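Local coordinates for protein cyclic GMP-AMP synthase-like receptor (Tribolium castaneum, PDB 7LT2) that senses double-stranded RNA in the cytoplasm and, in response, joins ATP and GTP into the cyclic dinucleotide 2',3'-cGAMP in innate antiviral defence, at residues S30-F35 against M177-S182; E69-D74 against M190-V195; L129-T134 against R238-S243; N153-E158 against I168-G173. One frame throughout, in Å; residues are numbered along the deposited sequence.

Contact 1: residues S30-F35 against M177-S182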
loop_
_atom_site.group_PDB
_atom_site.type_symbol
_atom_site.label_atom_id
_atom_site.label_comp_id
_atom_site.label_asym_id
_atom_site.label_seq_id
_atom_site.Cartn_x
_atom_site.Cartn_y
_atom_site.Cartn_z
ATOM N N SER A 30 2.907 15.859 7.935
ATOM C CA SER A 30 3.048 17.311 7.912
ATOM C C SER A 30 3.985 17.760 6.796
ATOM O O SER A 30 3.699 18.735 6.088
ATOM C CB SER A 30 3.542 17.808 9.274
ATOM O OG SER A 30 3.559 19.227 9.323
ATOM N N VAL A 31 5.108 17.065 6.611
ATOM C CA VAL A 31 5.991 17.370 5.485
ATOM C C VAL A 31 5.230 17.277 4.167
ATOM O O VAL A 31 5.334 18.158 3.305
ATOM C CB VAL A 31 7.213 16.436 5.490
ATOM C CG1 VAL A 31 7.943 16.507 4.152
ATOM C CG2 VAL A 31 8.144 16.800 6.637
ATOM N N LEU A 32 4.440 16.213 4.000
ATOM C CA LEU A 32 3.743 16.010 2.734
ATOM C C LEU A 32 2.616 17.023 2.526
ATOM O O LEU A 32 2.365 17.427 1.383
ATOM C CB LEU A 32 3.217 14.576 2.655
ATOM C CG LEU A 32 4.325 13.512 2.623
ATOM C CD1 LEU A 32 3.731 12.118 2.861
ATOM C CD2 LEU A 32 5.091 13.558 1.302
ATOM N N ARG A 33 1.937 17.458 3.595
ATOM C CA ARG A 33 0.942 18.517 3.423
ATOM C C ARG A 33 1.595 19.805 2.934
ATOM O O ARG A 33 1.051 20.493 2.059
ATOM C CB ARG A 33 0.176 18.761 4.725
ATOM C CG ARG A 33 -1.024 17.846 4.916
ATOM C CD ARG A 33 -1.922 18.334 6.046
ATOM N NE ARG A 33 -1.247 18.233 7.333
ATOM C CZ ARG A 33 -1.262 17.152 8.100
ATOM N NH1 ARG A 33 -1.947 16.072 7.762
ATOM N NH2 ARG A 33 -0.572 17.155 9.236
ATOM N N THR A 34 2.763 20.145 3.481
ATOM C CA THR A 34 3.490 21.311 2.988
ATOM C C THR A 34 3.814 21.163 1.507
ATOM O O THR A 34 3.656 22.112 0.729
ATOM C CB THR A 34 4.775 21.517 3.790
ATOM O OG1 THR A 34 4.458 21.649 5.182
ATOM C CG2 THR A 34 5.497 22.778 3.323
ATOM N N PHE A 35 4.253 19.973 1.095
ATOM C CA PHE A 35 4.601 19.766 -0.305
ATOM C C PHE A 35 3.370 19.842 -1.204
ATOM O O PHE A 35 3.418 20.458 -2.277
ATOM C CB PHE A 35 5.316 18.422 -0.474
ATOM C CG PHE A 35 5.941 18.245 -1.829
ATOM C CD1 PHE A 35 7.239 18.659 -2.067
ATOM C CD2 PHE A 35 5.221 17.686 -2.866
ATOM C CE1 PHE A 35 7.810 18.507 -3.319
ATOM C CE2 PHE A 35 5.782 17.532 -4.115
ATOM C CZ PHE A 35 7.081 17.947 -4.340
ATOM N N MET A 177 7.461 9.501 -8.821
ATOM C CA MET A 177 8.575 10.128 -8.124
ATOM C C MET A 177 8.628 9.643 -6.685
ATOM O O MET A 177 7.594 9.414 -6.055
ATOM C CB MET A 177 8.424 11.650 -8.137
ATOM C CG MET A 177 8.464 12.270 -9.514
ATOM S SD MET A 177 10.130 12.177 -10.174
ATOM C CE MET A 177 11.070 12.893 -8.823
ATOM N N THR A 178 9.842 9.492 -6.162
ATOM C CA THR A 178 10.063 9.179 -4.754
ATOM C C THR A 178 10.626 10.399 -4.041
ATOM O O THR A 178 11.566 11.031 -4.533
ATOM C CB THR A 178 11.029 7.998 -4.591
ATOM O OG1 THR A 178 10.472 6.823 -5.197
ATOM C CG2 THR A 178 11.320 7.727 -3.105
ATOM N N LEU A 179 10.052 10.729 -2.889
ATOM C CA LEU A 179 10.644 11.695 -1.973
ATOM C C LEU A 179 11.280 10.945 -0.810
ATOM O O LEU A 179 10.587 10.240 -0.071
ATOM C CB LEU A 179 9.601 12.680 -1.443
ATOM C CG LEU A 179 8.828 13.526 -2.456
ATOM C CD1 LEU A 179 7.954 14.569 -1.734
ATOM C CD2 LEU A 179 9.748 14.197 -3.460
ATOM N N GLY A 180 12.591 11.102 -0.646
ATOM C CA GLY A 180 13.260 10.603 0.542
ATOM C C GLY A 180 13.264 11.659 1.630
ATOM O O GLY A 180 13.861 12.724 1.455
ATOM N N ILE A 181 12.605 11.398 2.755
ATOM C CA ILE A 181 12.408 12.401 3.798
ATOM C C ILE A 181 13.307 12.068 4.980
ATOM O O ILE A 181 13.274 10.944 5.498
ATOM C CB ILE A 181 10.931 12.482 4.220
ATOM C CG1 ILE A 181 10.070 12.858 3.007
ATOM C CG2 ILE A 181 10.753 13.500 5.349
ATOM C CD1 ILE A 181 8.575 12.795 3.250
ATOM N N SER A 182 14.110 13.043 5.405
ATOM C CA SER A 182 15.040 12.882 6.516
ATOM C C SER A 182 14.912 14.054 7.480
ATOM O O SER A 182 14.465 15.143 7.112
ATOM C CB SER A 182 16.496 12.796 6.031
ATOM O OG SER A 182 16.696 11.716 5.134
#
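V31, L32 and F35 of a long helix face L179 and I181 of a strand whose axis passes 11.0 Å from the helix axis, the two N-to-C directions lying 131° apart. This is helix-on-sheet packing in the nucleotidyltransferase fold: helix 18-42, consistent in place with the spine helix of cGAS, lies over one face of the central sheet. Because the strand alternates, L179 and I181 project toward the helix. T178 turns to the other face, where its hydroxyl is hydrogen-bonded to D193 of the probable metal site.

The contact is wholly apolar and buried. V31 and I181 meet tip to tip, with V31 CG1 3.9 Å from I181 CD1. The same methyl of I181 is met obliquely by L32, whose CD2 stands 4.1 Å from I181 CD1, so that the end of the isoleucine is shared by two residues of one helical turn. L32 CD2 also comes within 4.3 Å of L179 CD1, two residues back along the same strand. Beyond this contact, V31 also packs on I168 and L32 on F71, so the helix sits over several strands at once. V142 and L146 of helix 131-147 touch F35.

In F35, CG lies anti to the backbone N (chi1 -169°), on a side chain that sets out toward the strand. L179 reaches it tip to tip in a CH-pi contact: its CD1 stands 4.0 Å from the centroid of the F35 ring, over the middle of the face and just 5° from the ring normal.

Contact 2: residues E69-D74 against M190-V195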
loop_
_atom_site.group_PDB
_atom_site.type_symbol
_atom_site.label_atom_id
_atom_site.label_comp_id
_atom_site.label_asym_id
_atom_site.label_seq_id
_atom_site.Cartn_x
_atom_site.Cartn_y
_atom_site.Cartn_z
ATOM N N GLU A 69 10.241 1.507 5.727
ATOM C CA GLU A 69 11.167 2.110 4.777
ATOM C C GLU A 69 10.475 2.987 3.741
ATOM O O GLU A 69 11.076 3.960 3.270
ATOM C CB GLU A 69 11.986 1.021 4.083
ATOM C CG GLU A 69 13.104 0.493 4.966
ATOM C CD GLU A 69 13.661 -0.829 4.491
ATOM O OE1 GLU A 69 12.921 -1.582 3.826
ATOM O OE2 GLU A 69 14.840 -1.113 4.788
ATOM N N GLU A 70 9.228 2.676 3.386
ATOM C CA GLU A 70 8.539 3.453 2.358
ATOM C C GLU A 70 7.033 3.305 2.510
ATOM O O GLU A 70 6.543 2.359 3.128
ATOM C CB GLU A 70 8.960 3.014 0.952
ATOM C CG GLU A 70 8.658 1.552 0.659
ATOM C CD GLU A 70 8.888 1.191 -0.793
ATOM O OE1 GLU A 70 8.450 1.964 -1.672
ATOM O OE2 GLU A 70 9.501 0.135 -1.052
ATOM N N PHE A 71 6.302 4.259 1.930
ATOM C CA PHE A 71 4.875 4.092 1.693
ATOM C C PHE A 71 4.483 4.912 0.471
ATOM O O PHE A 71 5.283 5.675 -0.079
ATOM C CB PHE A 71 4.021 4.466 2.922
ATOM C CG PHE A 71 4.027 5.931 3.278
ATOM C CD1 PHE A 71 4.995 6.447 4.123
ATOM C CD2 PHE A 71 3.032 6.777 2.811
ATOM C CE1 PHE A 71 4.991 7.787 4.476
ATOM C CE2 PHE A 71 3.023 8.121 3.157
ATOM C CZ PHE A 71 4.007 8.625 3.989
ATOM N N ASP A 72 3.241 4.720 0.038
ATOM C CA ASP A 72 2.686 5.409 -1.122
ATOM C C ASP A 72 1.779 6.548 -0.681
ATOM O O ASP A 72 0.847 6.337 0.101
ATOM C CB ASP A 72 1.880 4.450 -1.999
ATOM C CG ASP A 72 2.745 3.567 -2.865
ATOM O OD1 ASP A 72 3.990 3.697 -2.823
ATOM O OD2 ASP A 72 2.162 2.736 -3.592
ATOM N N LEU A 73 2.027 7.743 -1.208
ATOM C CA LEU A 73 1.053 8.825 -1.104
ATOM C C LEU A 73 0.146 8.733 -2.323
ATOM O O LEU A 73 0.512 9.169 -3.416
ATOM C CB LEU A 73 1.731 10.188 -1.020
ATOM C CG LEU A 73 0.742 11.320 -0.704
ATOM C CD1 LEU A 73 0.210 11.166 0.714
ATOM C CD2 LEU A 73 1.407 12.670 -0.897
ATOM N N ASP A 74 -1.033 8.142 -2.140
ATOM C CA ASP A 74 -2.025 8.069 -3.208
ATOM C C ASP A 74 -2.756 9.403 -3.254
ATOM O O ASP A 74 -3.586 9.707 -2.391
ATOM C CB ASP A 74 -2.979 6.903 -2.979
ATOM C CG ASP A 74 -2.307 5.560 -3.168
ATOM O OD1 ASP A 74 -1.382 5.461 -4.008
ATOM O OD2 ASP A 74 -2.689 4.605 -2.466
ATOM N N MET A 190 11.707 8.146 6.003
ATOM C CA MET A 190 11.008 7.220 5.114
ATOM C C MET A 190 11.021 7.774 3.696
ATOM O O MET A 190 11.152 8.985 3.488
ATOM C CB MET A 190 9.566 6.979 5.572
ATOM C CG MET A 190 9.173 5.502 5.614
ATOM S SD MET A 190 7.672 5.180 6.545
ATOM C CE MET A 190 8.262 5.431 8.210
ATOM N N ASP A 191 10.892 6.864 2.724
ATOM C CA ASP A 191 10.650 7.217 1.328
ATOM C C ASP A 191 9.152 7.242 1.064
ATOM O O ASP A 191 8.398 6.437 1.613
ATOM C CB ASP A 191 11.298 6.206 0.374
ATOM C CG ASP A 191 12.812 6.275 0.362
ATOM O OD1 ASP A 191 13.379 7.292 0.805
ATOM O OD2 ASP A 191 13.440 5.304 -0.122
ATOM N N VAL A 192 8.716 8.164 0.201
ATOM C CA VAL A 192 7.305 8.287 -0.160
ATOM C C VAL A 192 7.187 8.392 -1.675
ATOM O O VAL A 192 7.805 9.268 -2.287
ATOM C CB VAL A 192 6.646 9.512 0.507
ATOM C CG1 VAL A 192 5.156 9.548 0.203
ATOM C CG2 VAL A 192 6.878 9.494 2.017
ATOM N N ASP A 193 6.384 7.515 -2.274
ATOM C CA ASP A 193 6.096 7.577 -3.703
ATOM C C ASP A 193 4.828 8.393 -3.940
ATOM O O ASP A 193 3.812 8.190 -3.268
ATOM C CB ASP A 193 5.946 6.173 -4.293
ATOM C CG ASP A 193 7.283 5.481 -4.502
ATOM O OD1 ASP A 193 8.318 6.014 -4.046
ATOM O OD2 ASP A 193 7.294 4.399 -5.126
ATOM N N LEU A 194 4.885 9.308 -4.907
ATOM C CA LEU A 194 3.784 10.238 -5.163
ATOM C C LEU A 194 2.985 9.700 -6.345
ATOM O O LEU A 194 3.379 9.865 -7.498
ATOM C CB LEU A 194 4.321 11.639 -5.423
ATOM C CG LEU A 194 5.340 12.163 -4.407
ATOM C CD1 LEU A 194 5.861 13.529 -4.835
ATOM C CD2 LEU A 194 4.737 12.226 -3.012
ATOM N N VAL A 195 1.861 9.050 -6.049
ATOM C CA VAL A 195 1.107 8.264 -7.024
ATOM C C VAL A 195 -0.179 9.006 -7.379
ATOM O O VAL A 195 -1.051 9.197 -6.524
ATOM C CB VAL A 195 0.790 6.863 -6.479
ATOM C CG1 VAL A 195 0.094 6.022 -7.536
ATOM C CG2 VAL A 195 2.065 6.182 -5.970
HETATM O O HOH W 1 9.669 4.135 -2.499
HETATM O O HOH W 2 5.482 2.536 -4.739
#
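E70, D72 and D193, the carboxylates assigned by similarity to the catalytic metal site, stand on two adjacent parallel strands, E70-D74 and M190-V195, inclined by 28°. The pairing is in register from E70 beside D191 to D74 beside V195, and five backbone hydrogen bonds join the two segments, from D191 N to E69 O (3.0 Å) through V195 N to L73 O. The shortest is L73 N to D193 O at 2.8 Å.

On the face carrying the acids, two waters tie the strands together. One donates to E70 OE1 at 2.6 Å and to D193 OD1 at 2.8 Å; the other donates to D72 OD1 at 2.7 Å and to D193 OD2. Each oxygen of D193 therefore holds a water, and OD1 also receives the hydroxyl of T178. The carboxylates of D72 and D193 are turned only 16° apart.

The opposite face is apolar. F71, with CG between the backbone N and carbonyl carbon (chi1 68°), lies alongside V192, whose CG2 is 3.5 Å from F71 CE1 and whose CG1 sits over the ring face. M190 SD meets the ring edge in its plane, 3.8 Å from F71 CD1, a Met-aromatic contact. L28 and L32 of helix 18-42 cover this side.

Three acids on neighbouring strands, backed by a hydrophobic core, are the hallmark of the two-metal active site of the nucleotidyltransferase fold.

Contact 3: residues L129-T134 against R238-S243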
loop_
_atom_site.group_PDB
_atom_site.type_symbol
_atom_site.label_atom_id
_atom_site.label_comp_id
_atom_site.label_asym_id
_atom_site.label_seq_id
_atom_site.Cartn_x
_atom_site.Cartn_y
_atom_site.Cartn_z
ATOM N N LEU A 129 -8.993 7.804 -20.158
ATOM C CA LEU A 129 -7.943 8.158 -19.213
ATOM C C LEU A 129 -6.714 7.299 -19.470
ATOM O O LEU A 129 -6.813 6.074 -19.571
ATOM C CB LEU A 129 -8.432 7.948 -17.779
ATOM C CG LEU A 129 -8.733 9.141 -16.874
ATOM C CD1 LEU A 129 -8.929 8.656 -15.433
ATOM C CD2 LEU A 129 -7.646 10.210 -16.948
ATOM N N ASP A 130 -5.550 7.937 -19.560
ATOM C CA ASP A 130 -4.326 7.256 -19.961
ATOM C C ASP A 130 -3.335 7.247 -18.802
ATOM O O ASP A 130 -3.025 8.300 -18.239
ATOM C CB ASP A 130 -3.723 7.930 -21.200
ATOM C CG ASP A 130 -2.546 7.168 -21.771
ATOM O OD1 ASP A 130 -1.455 7.229 -21.174
ATOM O OD2 ASP A 130 -2.715 6.503 -22.814
ATOM N N THR A 131 -2.830 6.056 -18.458
ATOM C CA THR A 131 -1.930 5.934 -17.312
ATOM C C THR A 131 -0.605 6.641 -17.565
ATOM O O THR A 131 -0.092 7.337 -16.683
ATOM C CB THR A 131 -1.681 4.462 -16.974
ATOM O OG1 THR A 131 -1.127 3.790 -18.111
ATOM C CG2 THR A 131 -2.965 3.775 -16.560
ATOM N N GLY A 132 -0.031 6.469 -18.756
ATOM C CA GLY A 132 1.242 7.107 -19.047
ATOM C C GLY A 132 1.156 8.621 -19.031
ATOM O O GLY A 132 2.028 9.295 -18.478
ATOM N N LYS A 133 0.101 9.177 -19.633
ATOM C CA LYS A 133 -0.064 10.627 -19.624
ATOM C C LYS A 133 -0.236 11.148 -18.205
ATOM O O LYS A 133 0.348 12.174 -17.841
ATOM C CB LYS A 133 -1.256 11.030 -20.495
ATOM C CG LYS A 133 -1.098 10.625 -21.956
ATOM C CD LYS A 133 -2.212 11.184 -22.821
ATOM C CE LYS A 133 -2.009 12.663 -23.087
ATOM N NZ LYS A 133 -2.819 13.166 -24.250
ATOM N N THR A 134 -1.030 10.446 -17.390
ATOM C CA THR A 134 -1.233 10.847 -15.998
ATOM C C THR A 134 0.085 10.843 -15.230
ATOM O O THR A 134 0.383 11.777 -14.477
ATOM C CB THR A 134 -2.246 9.913 -15.323
ATOM O OG1 THR A 134 -3.503 9.978 -16.010
ATOM C CG2 THR A 134 -2.461 10.306 -13.859
ATOM N N ARG A 238 -4.448 2.302 -21.393
ATOM C CA ARG A 238 -5.848 2.350 -20.983
ATOM C C ARG A 238 -6.140 1.576 -19.706
ATOM O O ARG A 238 -7.200 1.786 -19.108
ATOM C CB ARG A 238 -6.751 1.797 -22.082
ATOM C CG ARG A 238 -7.174 2.808 -23.107
ATOM C CD ARG A 238 -8.382 2.296 -23.854
ATOM N NE ARG A 238 -8.554 2.980 -25.127
ATOM C CZ ARG A 238 -9.413 2.605 -26.061
ATOM N NH1 ARG A 238 -10.190 1.546 -25.900
ATOM N NH2 ARG A 238 -9.497 3.310 -27.185
ATOM N N TYR A 239 -5.254 0.675 -19.290
ATOM C CA TYR A 239 -5.550 -0.257 -18.207
ATOM C C TYR A 239 -5.136 0.338 -16.867
ATOM O O TYR A 239 -3.951 0.603 -16.635
ATOM C CB TYR A 239 -4.848 -1.596 -18.440
ATOM C CG TYR A 239 -5.433 -2.399 -19.575
ATOM C CD1 TYR A 239 -5.083 -2.129 -20.889
ATOM C CD2 TYR A 239 -6.337 -3.431 -19.335
ATOM C CE1 TYR A 239 -5.610 -2.860 -21.938
ATOM C CE2 TYR A 239 -6.872 -4.173 -20.382
ATOM C CZ TYR A 239 -6.504 -3.876 -21.683
ATOM O OH TYR A 239 -7.023 -4.601 -22.737
ATOM N N TRP A 240 -6.114 0.529 -15.986
ATOM C CA TRP A 240 -5.901 1.032 -14.638
ATOM C C TRP A 240 -6.168 -0.074 -13.627
ATOM O O TRP A 240 -7.055 -0.909 -13.832
ATOM C CB TRP A 240 -6.823 2.218 -14.349
ATOM C CG TRP A 240 -6.474 3.435 -15.127
ATOM C CD1 TRP A 240 -6.675 3.640 -16.461
ATOM C CD2 TRP A 240 -5.856 4.625 -14.626
ATOM N NE1 TRP A 240 -6.220 4.883 -16.823
ATOM C CE2 TRP A 240 -5.715 5.511 -15.716
ATOM C CE3 TRP A 240 -5.408 5.028 -13.366
ATOM C CZ2 TRP A 240 -5.141 6.775 -15.582
ATOM C CZ3 TRP A 240 -4.844 6.287 -13.231
ATOM C CH2 TRP A 240 -4.714 7.143 -14.336
ATOM N N SER A 241 -5.400 -0.078 -12.540
ATOM C CA SER A 241 -5.646 -0.975 -11.420
ATOM C C SER A 241 -6.662 -0.354 -10.471
ATOM O O SER A 241 -6.766 0.867 -10.362
ATOM C CB SER A 241 -4.358 -1.267 -10.647
ATOM O OG SER A 241 -3.389 -1.900 -11.459
ATOM N N LEU A 242 -7.398 -1.208 -9.768
ATOM C CA LEU A 242 -8.319 -0.769 -8.731
ATOM C C LEU A 242 -7.635 -0.836 -7.377
ATOM O O LEU A 242 -6.882 -1.774 -7.094
ATOM C CB LEU A 242 -9.579 -1.630 -8.712
ATOM C CG LEU A 242 -10.535 -1.418 -9.879
ATOM C CD1 LEU A 242 -11.416 -2.627 -10.042
ATOM C CD2 LEU A 242 -11.382 -0.171 -9.661
ATOM N N SER A 243 -7.888 0.165 -6.545
ATOM C CA SER A 243 -7.446 0.145 -5.159
ATOM C C SER A 243 -8.670 0.130 -4.255
ATOM O O SER A 243 -9.445 1.095 -4.221
ATOM C CB SER A 243 -6.546 1.329 -4.831
ATOM O OG SER A 243 -6.213 1.302 -3.450
HETATM O O HOH W 3 -8.824 4.057 -19.596
HETATM O O HOH W 4 -2.015 1.037 -18.459
#
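W240 slots its indole between L129, T131 and T134 at the start of helix 131-147, and hydrogen bonds, water contacts and packing all contribute. The direct bond across the contact is W240 NE1 to L129 O, 3.1 Å and nearly straight at the hydrogen (166°). The oxygen lies close to the indole plane, yet the N-H comes from above the carbonyl plane, 72° out of it.

Two waters also link the segments. One lies between L129 O and R238 O, 2.8 Å from L129 O. The other donates to Y239 O at 2.7 Å and also meets T131 OG1, which makes a weak hydrogen bond to G237 O.

Van der Waals packing meets both faces and the edge of the ring. T131 CG2, anti to its own carbonyl carbon, sits 3.4 Å from the centroid of the five-membered ring in a close CH-pi contact over one face. Toward the rim of the opposite face lies L129 CD1. T134 OG1 reaches the edge in the ring plane, 3.5 Å from W240 CH2.

D130 is the N-cap residue: its OD1 accepts from K133 N (2.9 Å) in a capping bond. Its backbone O takes both T134 N, the first-turn helix bond, and T134 OG1 (2.8 Å), from opposite faces of its plane. The second of these bonds holds the T134 hydroxyl beside the indole edge.

A side-chain-capped helix N-terminus thus receives a tryptophan from the first residue of strand 240-243, whose next residues, S241-S243, belong by similarity to the GTP site.

Contact 4: residues N153-E158 against I168-G173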
loop_
_atom_site.group_PDB
_atom_site.type_symbol
_atom_site.label_atom_id
_atom_site.label_comp_id
_atom_site.label_asym_id
_atom_site.label_seq_id
_atom_site.Cartn_x
_atom_site.Cartn_y
_atom_site.Cartn_z
ATOM N N ASN A 153 22.670 22.099 0.398
ATOM C CA ASN A 153 23.633 21.056 0.017
ATOM C C ASN A 153 23.533 20.856 -1.495
ATOM O O ASN A 153 23.649 21.839 -2.244
ATOM C CB ASN A 153 23.374 19.820 0.872
ATOM C CG ASN A 153 24.535 18.846 0.857
ATOM O OD1 ASN A 153 25.003 18.430 -0.205
ATOM N ND2 ASN A 153 25.016 18.484 2.043
ATOM N N ASN A 154 23.310 19.639 -1.986
ATOM C CA ASN A 154 23.209 19.370 -3.420
ATOM C C ASN A 154 21.789 18.909 -3.729
ATOM O O ASN A 154 21.457 17.733 -3.552
ATOM C CB ASN A 154 24.231 18.324 -3.856
ATOM C CG ASN A 154 24.209 18.083 -5.351
ATOM O OD1 ASN A 154 24.166 19.027 -6.139
ATOM N ND2 ASN A 154 24.221 16.815 -5.749
ATOM N N ALA A 155 20.957 19.841 -4.196
ATOM C CA ALA A 155 19.590 19.543 -4.627
ATOM C C ALA A 155 18.797 18.844 -3.526
ATOM O O ALA A 155 18.039 17.908 -3.777
ATOM C CB ALA A 155 19.582 18.713 -5.911
ATOM N N THR A 156 18.987 19.284 -2.291
ATOM C CA THR A 156 18.213 18.797 -1.160
ATOM C C THR A 156 17.243 19.894 -0.743
ATOM O O THR A 156 17.673 20.995 -0.385
ATOM C CB THR A 156 19.133 18.416 0.000
ATOM O OG1 THR A 156 19.990 17.339 -0.402
ATOM C CG2 THR A 156 18.318 17.993 1.209
ATOM N N CYS A 157 15.945 19.602 -0.801
ATOM C CA CYS A 157 14.940 20.574 -0.391
ATOM C C CYS A 157 14.889 20.671 1.125
ATOM O O CYS A 157 15.051 19.670 1.829
ATOM C CB CYS A 157 13.555 20.189 -0.904
ATOM S SG CYS A 157 13.459 19.963 -2.657
ATOM N N GLU A 158 14.645 21.878 1.630
ATOM C CA GLU A 158 14.491 22.098 3.064
ATOM C C GLU A 158 13.090 22.620 3.341
ATOM O O GLU A 158 12.696 23.664 2.808
ATOM C CB GLU A 158 15.547 23.070 3.590
ATOM C CG GLU A 158 15.519 23.228 5.103
ATOM C CD GLU A 158 16.765 23.895 5.643
ATOM O OE1 GLU A 158 17.762 23.172 5.909
ATOM O OE2 GLU A 158 16.751 25.130 5.800
ATOM N N ILE A 168 14.450 16.915 2.039
ATOM C CA ILE A 168 13.785 16.088 1.042
ATOM C C ILE A 168 14.729 15.906 -0.135
ATOM O O ILE A 168 15.149 16.885 -0.767
ATOM C CB ILE A 168 12.448 16.693 0.587
ATOM C CG1 ILE A 168 11.441 16.685 1.735
ATOM C CG2 ILE A 168 11.890 15.911 -0.586
ATOM C CD1 ILE A 168 10.083 17.187 1.326
ATOM N N ASN A 169 15.071 14.656 -0.416
ATOM C CA ASN A 169 15.779 14.271 -1.621
ATOM C C ASN A 169 14.802 13.551 -2.541
ATOM O O ASN A 169 13.749 13.081 -2.105
ATOM C CB ASN A 169 16.983 13.386 -1.282
ATOM C CG ASN A 169 18.036 14.128 -0.476
ATOM O OD1 ASN A 169 18.769 14.961 -1.013
ATOM N ND2 ASN A 169 18.118 13.831 0.815
ATOM N N TRP A 170 15.127 13.491 -3.830
ATOM C CA TRP A 170 14.161 12.916 -4.755
ATOM C C TRP A 170 14.866 12.221 -5.907
ATOM O O TRP A 170 16.013 12.529 -6.250
ATOM C CB TRP A 170 13.204 13.968 -5.317
ATOM C CG TRP A 170 13.881 14.882 -6.245
ATOM C CD1 TRP A 170 14.059 14.713 -7.591
ATOM C CD2 TRP A 170 14.514 16.109 -5.906
ATOM N NE1 TRP A 170 14.757 15.772 -8.110
ATOM C CE2 TRP A 170 15.049 16.645 -7.095
ATOM C CE3 TRP A 170 14.675 16.816 -4.713
ATOM C CZ2 TRP A 170 15.730 17.856 -7.126
ATOM C CZ3 TRP A 170 15.344 18.017 -4.748
ATOM C CH2 TRP A 170 15.870 18.525 -5.943
ATOM N N TRP A 171 14.131 11.300 -6.522
ATOM C CA TRP A 171 14.597 10.496 -7.644
ATOM C C TRP A 171 13.387 9.770 -8.216
ATOM O O TRP A 171 12.311 9.751 -7.617
ATOM C CB TRP A 171 15.684 9.502 -7.215
ATOM C CG TRP A 171 15.255 8.607 -6.081
ATOM C CD1 TRP A 171 14.613 7.406 -6.182
ATOM C CD2 TRP A 171 15.441 8.845 -4.678
ATOM N NE1 TRP A 171 14.384 6.885 -4.928
ATOM C CE2 TRP A 171 14.884 7.749 -3.990
ATOM C CE3 TRP A 171 16.024 9.879 -3.938
ATOM C CZ2 TRP A 171 14.884 7.662 -2.598
ATOM C CZ3 TRP A 171 16.026 9.790 -2.554
ATOM C CH2 TRP A 171 15.464 8.686 -1.900
ATOM N N LYS A 172 13.576 9.153 -9.376
ATOM C CA LYS A 172 12.501 8.405 -10.026
ATOM C C LYS A 172 13.010 7.003 -10.339
ATOM O O LYS A 172 13.699 6.794 -11.340
ATOM C CB LYS A 172 12.019 9.123 -11.280
ATOM C CG LYS A 172 10.753 8.550 -11.867
ATOM C CD LYS A 172 10.165 9.495 -12.897
ATOM C CE LYS A 172 8.929 8.899 -13.543
ATOM N NZ LYS A 172 9.266 7.678 -14.323
ATOM N N GLY A 173 12.681 6.045 -9.480
ATOM C CA GLY A 173 13.020 4.655 -9.698
ATOM C C GLY A 173 11.873 3.824 -10.214
ATOM O O GLY A 173 11.981 2.593 -10.259
HETATM O O HOH W 5 17.862 15.492 -3.926
#
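N169 OD1 is gripped by two donors: the hydroxyl of T156, with OG1 at 2.7 Å, and a water at 3.1 Å. The bond joins the strands of a beta hairpin, 156-161 and 164-171, at its open end, away from the turn. T156 OG1 is tilted 22° from the plane of the amide carbonyl of N169. The water also lies near A155 O, but that separation is too short to be trusted; the water's link to W170 N is weak.

Next to this polar end, C157 and I168 form an antiparallel hydrogen-bonded pair. C157 N donates to I168 O and I168 N to C157 O, both at 2.8 Å. Their side chains share one face of the sheet, C157 CB lying 4.0 Å from I168 CB.

W170 projects its six-membered ring back toward the first strand, its CG set between the backbone N and the carbonyl carbon (chi1 70°). A155 CB packs 3.7 Å from W170 CH2. L146 of helix 131-147 touches both C157 and W170, which places this face of the hairpin against helix 131-147; L179 of the following strand also touches W170. C157 makes a sulfur-aromatic contact that is neither face-on nor edge-on: SG lies 61° off the normal at the centroid of the W170 six-membered ring, and its nearest ring atom is CZ3 at 3.4 Å.

All four contacts belong to one mixed sheet and its covering helices in the nucleotidyltransferase fold. Contacts 1, 2 and 4 lie side by side: strands 156-161, 164-171, 177-183, 188-200 and 70-77 follow one another across the sheet, with centres of contacts 1 and 2 about 9 Å apart and those of 1 and 4 about 10 Å. Strands 164-171, 177-183 and 188-200 are also consecutive in the chain, whereas helix 18-42 and strand 70-77 come earlier. Contact 3 stands apart, its centre about 18 Å from that of contact 2, yet helix 131-147 runs from it to the hairpin of contact 4. Contact 1 thus packs behind the acidic site of contact 2, while contact 3 ties helix 131-147 to the strand that leads into the probable GTP site.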